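Beta-methylmalyl-CoA dehydratase (Chloroflexus aurantiacus, PDB 4E3E) catalyses the reversible dehydration of beta-methylmalyl-CoA to mesaconyl-CoA in the glyoxylate assimilation cycle. Local coordinates at residues V99-G113 / V125-V139. Residues are numbered along the deposited sequence; the frame is centred on the assembly and turned at random.
Sequences VYPGDTLSTTSKVIG and VYVHSVGVNQWDEVV
Gln-134 bends back at chi2 (-88°) and turns its amide toward Asp-103, whose CG stands beside its own backbone N, opposite the carbonyl carbon (chi1 -72°). Gln-134 NE2 donates in its amide plane to Asp-103 OD1, 3.0 Å away, meeting the carboxylate from above its plane. Gln-134 OE1 accepts from Thr-104 N, 2.9 Å away, the donor standing above the plane of the amide carbonyl. The amide thus bridges the two segments where regular pairing ends. With an alanine here, both bonds would be gone, and Thr-104 N and Asp-103 OD1 would probably be left without these partners. The other oxygen, Asp-103 OD2, accepts from Tyr-100 N across the type II turn and from a water held by Asn-133 ND2. At the start of 99-113, Val-99 CG2 meets Val-139 CB at 3.7 Å. Val-99 lies by Ile-63 and Val-139 by Ala-97, both inferred by similarity to bind substrate, so this end probably borders the substrate site. Further along, 104-113 and 125-132 form an antiparallel hairpin. Ser-109 and Ser-129 form a non-hydrogen-bonded backbone pair, and their hydroxyls bond OG to OG at 2.7 Å. Ser-109 OG also bonds His-22 NE2. At a classic beta bulge, Tyr-126 O accepts from Ile-112 N at 2.9 Å and, weakly, from Gly-113 N. The Tyr-126 ring has its edge to Gly-113 and stacks on Trp-145. The hairpin lies between strands 19-27 and 138-149 of the hotdog-type sheet, with Thr-107 and Ser-109 facing helix 65-80.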
loop_
_atom_site.group_PDB
_atom_site.type_symbol
_atom_site.label_atom_id
_atom_site.label_comp_id
_atom_site.label_asym_id
_atom_site.label_seq_id
_atom_site.Cartn_x
_atom_site.Cartn_y
_atom_site.Cartn_z
ATOM N N VAL A 99 19.652 -4.487 8.985
ATOM C CA VAL A 99 19.057 -4.770 7.675
ATOM C C VAL A 99 18.786 -3.444 6.954
ATOM O O VAL A 99 18.201 -2.526 7.541
ATOM C CB VAL A 99 17.732 -5.554 7.854
ATOM C CG1 VAL A 99 17.127 -5.921 6.504
ATOM C CG2 VAL A 99 17.989 -6.831 8.660
ATOM N N TYR A 100 19.226 -3.342 5.701
ATOM C CA TYR A 100 19.015 -2.168 4.866
ATOM C C TYR A 100 18.170 -2.534 3.637
ATOM O O TYR A 100 18.152 -3.711 3.237
ATOM C CB TYR A 100 20.372 -1.633 4.388
ATOM C CG TYR A 100 21.254 -1.053 5.482
ATOM C CD1 TYR A 100 20.904 0.135 6.135
ATOM C CD2 TYR A 100 22.452 -1.676 5.845
ATOM C CE1 TYR A 100 21.712 0.677 7.124
ATOM C CE2 TYR A 100 23.275 -1.139 6.832
ATOM C CZ TYR A 100 22.900 0.037 7.467
ATOM O OH TYR A 100 23.691 0.578 8.450
ATOM N N PRO A 101 17.482 -1.541 3.017
ATOM C CA PRO A 101 16.844 -1.799 1.714
ATOM C C PRO A 101 17.833 -2.441 0.758
ATOM O O PRO A 101 18.994 -1.992 0.689
ATOM C CB PRO A 101 16.496 -0.383 1.206
ATOM C CG PRO A 101 16.311 0.433 2.466
ATOM C CD PRO A 101 17.282 -0.140 3.470
ATOM N N GLY A 102 17.391 -3.473 0.038
ATOM C CA GLY A 102 18.266 -4.190 -0.887
ATOM C C GLY A 102 18.797 -5.498 -0.328
ATOM O O GLY A 102 19.273 -6.343 -1.082
ATOM N N ASP A 103 18.733 -5.665 0.994
ATOM C CA ASP A 103 19.166 -6.914 1.637
ATOM C C ASP A 103 18.138 -8.005 1.423
ATOM O O ASP A 103 16.946 -7.716 1.288
ATOM C CB ASP A 103 19.400 -6.720 3.145
ATOM C CG ASP A 103 20.657 -5.906 3.450
ATOM O OD1 ASP A 103 21.468 -5.677 2.521
ATOM O OD2 ASP A 103 20.832 -5.499 4.624
ATOM N N THR A 104 18.606 -9.252 1.416
ATOM C CA THR A 104 17.735 -10.405 1.238
ATOM C C THR A 104 17.805 -11.367 2.423
ATOM O O THR A 104 18.883 -11.830 2.803
ATOM C CB THR A 104 18.080 -11.138 -0.067
ATOM O OG1 THR A 104 18.006 -10.196 -1.146
ATOM C CG2 THR A 104 17.114 -12.318 -0.329
ATOM N N LEU A 105 16.638 -11.686 2.977
ATOM C CA LEU A 105 16.550 -12.544 4.154
ATOM C C LEU A 105 16.048 -13.940 3.798
ATOM O O LEU A 105 15.111 -14.104 3.004
ATOM C CB LEU A 105 15.644 -11.914 5.227
ATOM C CG LEU A 105 15.942 -10.472 5.687
ATOM C CD1 LEU A 105 15.101 -10.113 6.902
ATOM C CD2 LEU A 105 17.427 -10.221 5.976
ATOM N N SER A 106 16.699 -14.942 4.374
ATOM C CA SER A 106 16.183 -16.309 4.356
ATOM C C SER A 106 16.147 -16.858 5.778
ATOM O O SER A 106 16.912 -16.423 6.649
ATOM C CB SER A 106 16.993 -17.207 3.425
ATOM O OG SER A 106 18.354 -16.867 3.463
ATOM N N THR A 107 15.250 -17.806 6.005
ATOM C CA THR A 107 14.969 -18.284 7.350
ATOM C C THR A 107 15.062 -19.810 7.421
ATOM O O THR A 107 14.701 -20.527 6.474
ATOM C CB THR A 107 13.599 -17.765 7.843
ATOM O OG1 THR A 107 13.563 -16.339 7.704
ATOM C CG2 THR A 107 13.376 -18.109 9.336
ATOM N N THR A 108 15.586 -20.304 8.534
ATOM C CA THR A 108 15.561 -21.734 8.816
ATOM C C THR A 108 15.073 -21.873 10.234
ATOM O O THR A 108 15.296 -20.975 11.050
ATOM C CB THR A 108 16.952 -22.372 8.710
ATOM O OG1 THR A 108 17.783 -21.820 9.729
ATOM C CG2 THR A 108 17.583 -22.091 7.352
ATOM N N SER A 109 14.395 -22.982 10.519
ATOM C CA SER A 109 13.925 -23.295 11.868
ATOM C C SER A 109 14.396 -24.681 12.299
ATOM O O SER A 109 14.416 -25.623 11.495
ATOM C CB SER A 109 12.393 -23.243 11.955
ATOM O OG SER A 109 11.930 -21.921 11.756
ATOM N N LYS A 110 14.764 -24.798 13.573
ATOM C CA LYS A 110 15.114 -26.078 14.162
ATOM C C LYS A 110 14.127 -26.434 15.272
ATOM O O LYS A 110 13.796 -25.595 16.093
ATOM C CB LYS A 110 16.519 -26.017 14.735
ATOM C CG LYS A 110 17.017 -27.348 15.266
ATOM C CD LYS A 110 18.424 -27.163 15.803
ATOM C CE LYS A 110 19.248 -28.365 15.508
ATOM N NZ LYS A 110 19.569 -29.135 16.743
ATOM N N VAL A 111 13.660 -27.680 15.291
ATOM C CA VAL A 111 12.802 -28.146 16.374
ATOM C C VAL A 111 13.671 -28.461 17.594
ATOM O O VAL A 111 14.575 -29.310 17.529
ATOM C CB VAL A 111 11.969 -29.374 15.964
ATOM C CG1 VAL A 111 11.088 -29.835 17.118
ATOM C CG2 VAL A 111 11.126 -29.055 14.741
ATOM N N ILE A 112 13.404 -27.757 18.693
ATOM C CA ILE A 112 14.185 -27.898 19.921
ATOM C C ILE A 112 13.326 -28.381 21.082
ATOM O O ILE A 112 13.810 -28.524 22.200
ATOM C CB ILE A 112 14.890 -26.576 20.320
ATOM C CG1 ILE A 112 13.862 -25.461 20.614
ATOM C CG2 ILE A 112 15.914 -26.176 19.261
ATOM C CD1 ILE A 112 14.440 -24.250 21.333
ATOM N N GLY A 113 12.045 -28.623 20.815
ATOM C CA GLY A 113 11.144 -29.102 21.850
ATOM C C GLY A 113 9.832 -29.622 21.311
ATOM O O GLY A 113 9.317 -29.106 20.318
ATOM N N VAL A 125 5.126 -27.388 19.983
ATOM C CA VAL A 125 6.434 -27.514 19.327
ATOM C C VAL A 125 7.228 -26.234 19.557
ATOM O O VAL A 125 6.699 -25.128 19.407
ATOM C CB VAL A 125 6.290 -27.899 17.828
ATOM C CG1 VAL A 125 5.217 -27.078 17.149
ATOM C CG2 VAL A 125 7.613 -27.807 17.048
ATOM N N TYR A 126 8.479 -26.400 19.979
ATOM C CA TYR A 126 9.393 -25.289 20.221
ATOM C C TYR A 126 10.329 -25.270 19.050
ATOM O O TYR A 126 10.897 -26.315 18.699
ATOM C CB TYR A 126 10.214 -25.509 21.501
ATOM C CG TYR A 126 9.378 -25.534 22.755
ATOM C CD1 TYR A 126 8.615 -26.654 23.081
ATOM C CD2 TYR A 126 9.346 -24.442 23.616
ATOM C CE1 TYR A 126 7.839 -26.684 24.231
ATOM C CE2 TYR A 126 8.573 -24.464 24.777
ATOM C CZ TYR A 126 7.821 -25.585 25.071
ATOM O OH TYR A 126 7.048 -25.620 26.204
ATOM N N VAL A 127 10.485 -24.089 18.444
ATOM C CA VAL A 127 11.423 -23.902 17.330
ATOM C C VAL A 127 12.422 -22.777 17.590
ATOM O O VAL A 127 12.094 -21.778 18.231
ATOM C CB VAL A 127 10.697 -23.649 15.980
ATOM C CG1 VAL A 127 9.854 -24.860 15.582
ATOM C CG2 VAL A 127 9.860 -22.370 16.020
ATOM N N HIS A 128 13.648 -22.958 17.103
ATOM C CA HIS A 128 14.621 -21.890 17.055
ATOM C C HIS A 128 14.667 -21.447 15.619
ATOM O O HIS A 128 15.122 -22.202 14.757
ATOM C CB HIS A 128 15.982 -22.404 17.529
ATOM C CG HIS A 128 17.079 -21.352 17.547
ATOM N ND1 HIS A 128 18.349 -21.631 17.197
ATOM C CD2 HIS A 128 17.058 -20.008 17.894
ATOM C CE1 HIS A 128 19.107 -20.524 17.316
ATOM N NE2 HIS A 128 18.318 -19.531 17.749
ATOM N N SER A 129 14.165 -20.242 15.339
ATOM C CA SER A 129 14.182 -19.680 13.970
ATOM C C SER A 129 15.299 -18.650 13.800
ATOM O O SER A 129 15.516 -17.798 14.672
ATOM C CB SER A 129 12.839 -19.044 13.621
ATOM O OG SER A 129 11.816 -20.012 13.606
ATOM N N VAL A 130 15.998 -18.730 12.671
ATOM C CA VAL A 130 17.173 -17.897 12.416
ATOM C C VAL A 130 17.041 -17.263 11.028
ATOM O O VAL A 130 16.851 -17.972 10.024
ATOM C CB VAL A 130 18.453 -18.745 12.510
ATOM C CG1 VAL A 130 19.705 -17.923 12.163
ATOM C CG2 VAL A 130 18.578 -19.371 13.906
ATOM N N GLY A 131 17.108 -15.932 10.974
ATOM C CA GLY A 131 17.058 -15.206 9.704
ATOM C C GLY A 131 18.443 -14.690 9.416
ATOM O O GLY A 131 19.058 -14.118 10.304
ATOM N N VAL A 132 18.939 -14.910 8.196
ATOM C CA VAL A 132 20.255 -14.431 7.786
ATOM C C VAL A 132 20.110 -13.522 6.573
ATOM O O VAL A 132 19.128 -13.612 5.836
ATOM C CB VAL A 132 21.270 -15.582 7.469
ATOM C CG1 VAL A 132 21.556 -16.417 8.716
ATOM C CG2 VAL A 132 20.796 -16.482 6.332
ATOM N N ASN A 133 21.086 -12.653 6.342
ATOM C CA ASN A 133 21.028 -11.845 5.135
ATOM C C ASN A 133 21.809 -12.549 4.016
ATOM O O ASN A 133 22.244 -13.700 4.181
ATOM C CB ASN A 133 21.534 -10.420 5.406
ATOM C CG ASN A 133 22.980 -10.401 5.850
ATOM O OD1 ASN A 133 23.703 -11.385 5.678
ATOM N ND2 ASN A 133 23.407 -9.292 6.442
ATOM N N GLN A 134 21.993 -11.856 2.897
ATOM C CA GLN A 134 22.659 -12.408 1.711
ATOM C C GLN A 134 24.145 -12.696 1.950
ATOM O O GLN A 134 24.787 -13.343 1.127
ATOM C CB GLN A 134 22.463 -11.481 0.485
ATOM C CG GLN A 134 23.225 -10.146 0.526
ATOM C CD GLN A 134 22.457 -9.013 1.217
ATOM O OE1 GLN A 134 21.488 -9.236 1.961
ATOM N NE2 GLN A 134 22.890 -7.781 0.962
ATOM N N TRP A 135 24.679 -12.211 3.074
ATOM C CA TRP A 135 26.085 -12.437 3.456
ATOM C C TRP A 135 26.202 -13.534 4.482
ATOM O O TRP A 135 27.276 -13.761 5.047
ATOM C CB TRP A 135 26.688 -11.154 4.017
ATOM C CG TRP A 135 26.610 -9.999 3.057
ATOM C CD1 TRP A 135 25.731 -8.915 3.097
ATOM C CD2 TRP A 135 27.423 -9.790 1.858
ATOM N NE1 TRP A 135 25.949 -8.073 2.042
ATOM C CE2 TRP A 135 26.951 -8.536 1.259
ATOM C CE3 TRP A 135 28.459 -10.487 1.243
ATOM C CZ2 TRP A 135 27.499 -8.028 0.093
ATOM C CZ3 TRP A 135 29.015 -9.959 0.067
ATOM C CH2 TRP A 135 28.550 -8.758 -0.490
ATOM N N ASP A 136 25.085 -14.213 4.736
ATOM C CA ASP A 136 24.975 -15.241 5.769
ATOM C C ASP A 136 25.179 -14.715 7.189
ATOM O O ASP A 136 25.510 -15.488 8.075
ATOM C CB ASP A 136 25.916 -16.432 5.484
ATOM C CG ASP A 136 25.437 -17.288 4.326
ATOM O OD1 ASP A 136 24.216 -17.526 4.221
ATOM O OD2 ASP A 136 26.280 -17.724 3.516
ATOM N N GLU A 137 24.982 -13.413 7.405
ATOM C CA GLU A 137 24.996 -12.843 8.765
ATOM C C GLU A 137 23.605 -12.975 9.370
ATOM O O GLU A 137 22.619 -12.703 8.703
ATOM C CB GLU A 137 25.380 -11.369 8.733
ATOM C CG GLU A 137 26.746 -11.089 8.094
ATOM C CD GLU A 137 27.015 -9.595 7.900
ATOM O OE1 GLU A 137 26.184 -8.875 7.276
ATOM O OE2 GLU A 137 28.070 -9.135 8.374
ATOM N N VAL A 138 23.537 -13.387 10.633
ATOM C CA VAL A 138 22.276 -13.476 11.358
ATOM C C VAL A 138 21.784 -12.059 11.638
ATOM O O VAL A 138 22.525 -11.239 12.178
ATOM C CB VAL A 138 22.486 -14.248 12.676
ATOM C CG1 VAL A 138 21.231 -14.225 13.534
ATOM C CG2 VAL A 138 22.959 -15.685 12.386
ATOM N N VAL A 139 20.544 -11.776 11.244
ATOM C CA VAL A 139 19.928 -10.478 11.475
ATOM C C VAL A 139 18.920 -10.614 12.607
ATOM O O VAL A 139 18.561 -9.626 13.258
ATOM C CB VAL A 139 19.264 -9.907 10.189
ATOM C CG1 VAL A 139 20.317 -9.773 9.067
ATOM C CG2 VAL A 139 18.085 -10.759 9.748
HETATM O O HOH W 1 21.357 -7.222 6.735
HETATM O O HOH W 2 18.792 -19.044 8.476
HETATM O O HOH W 3 17.359 -22.616 12.559
#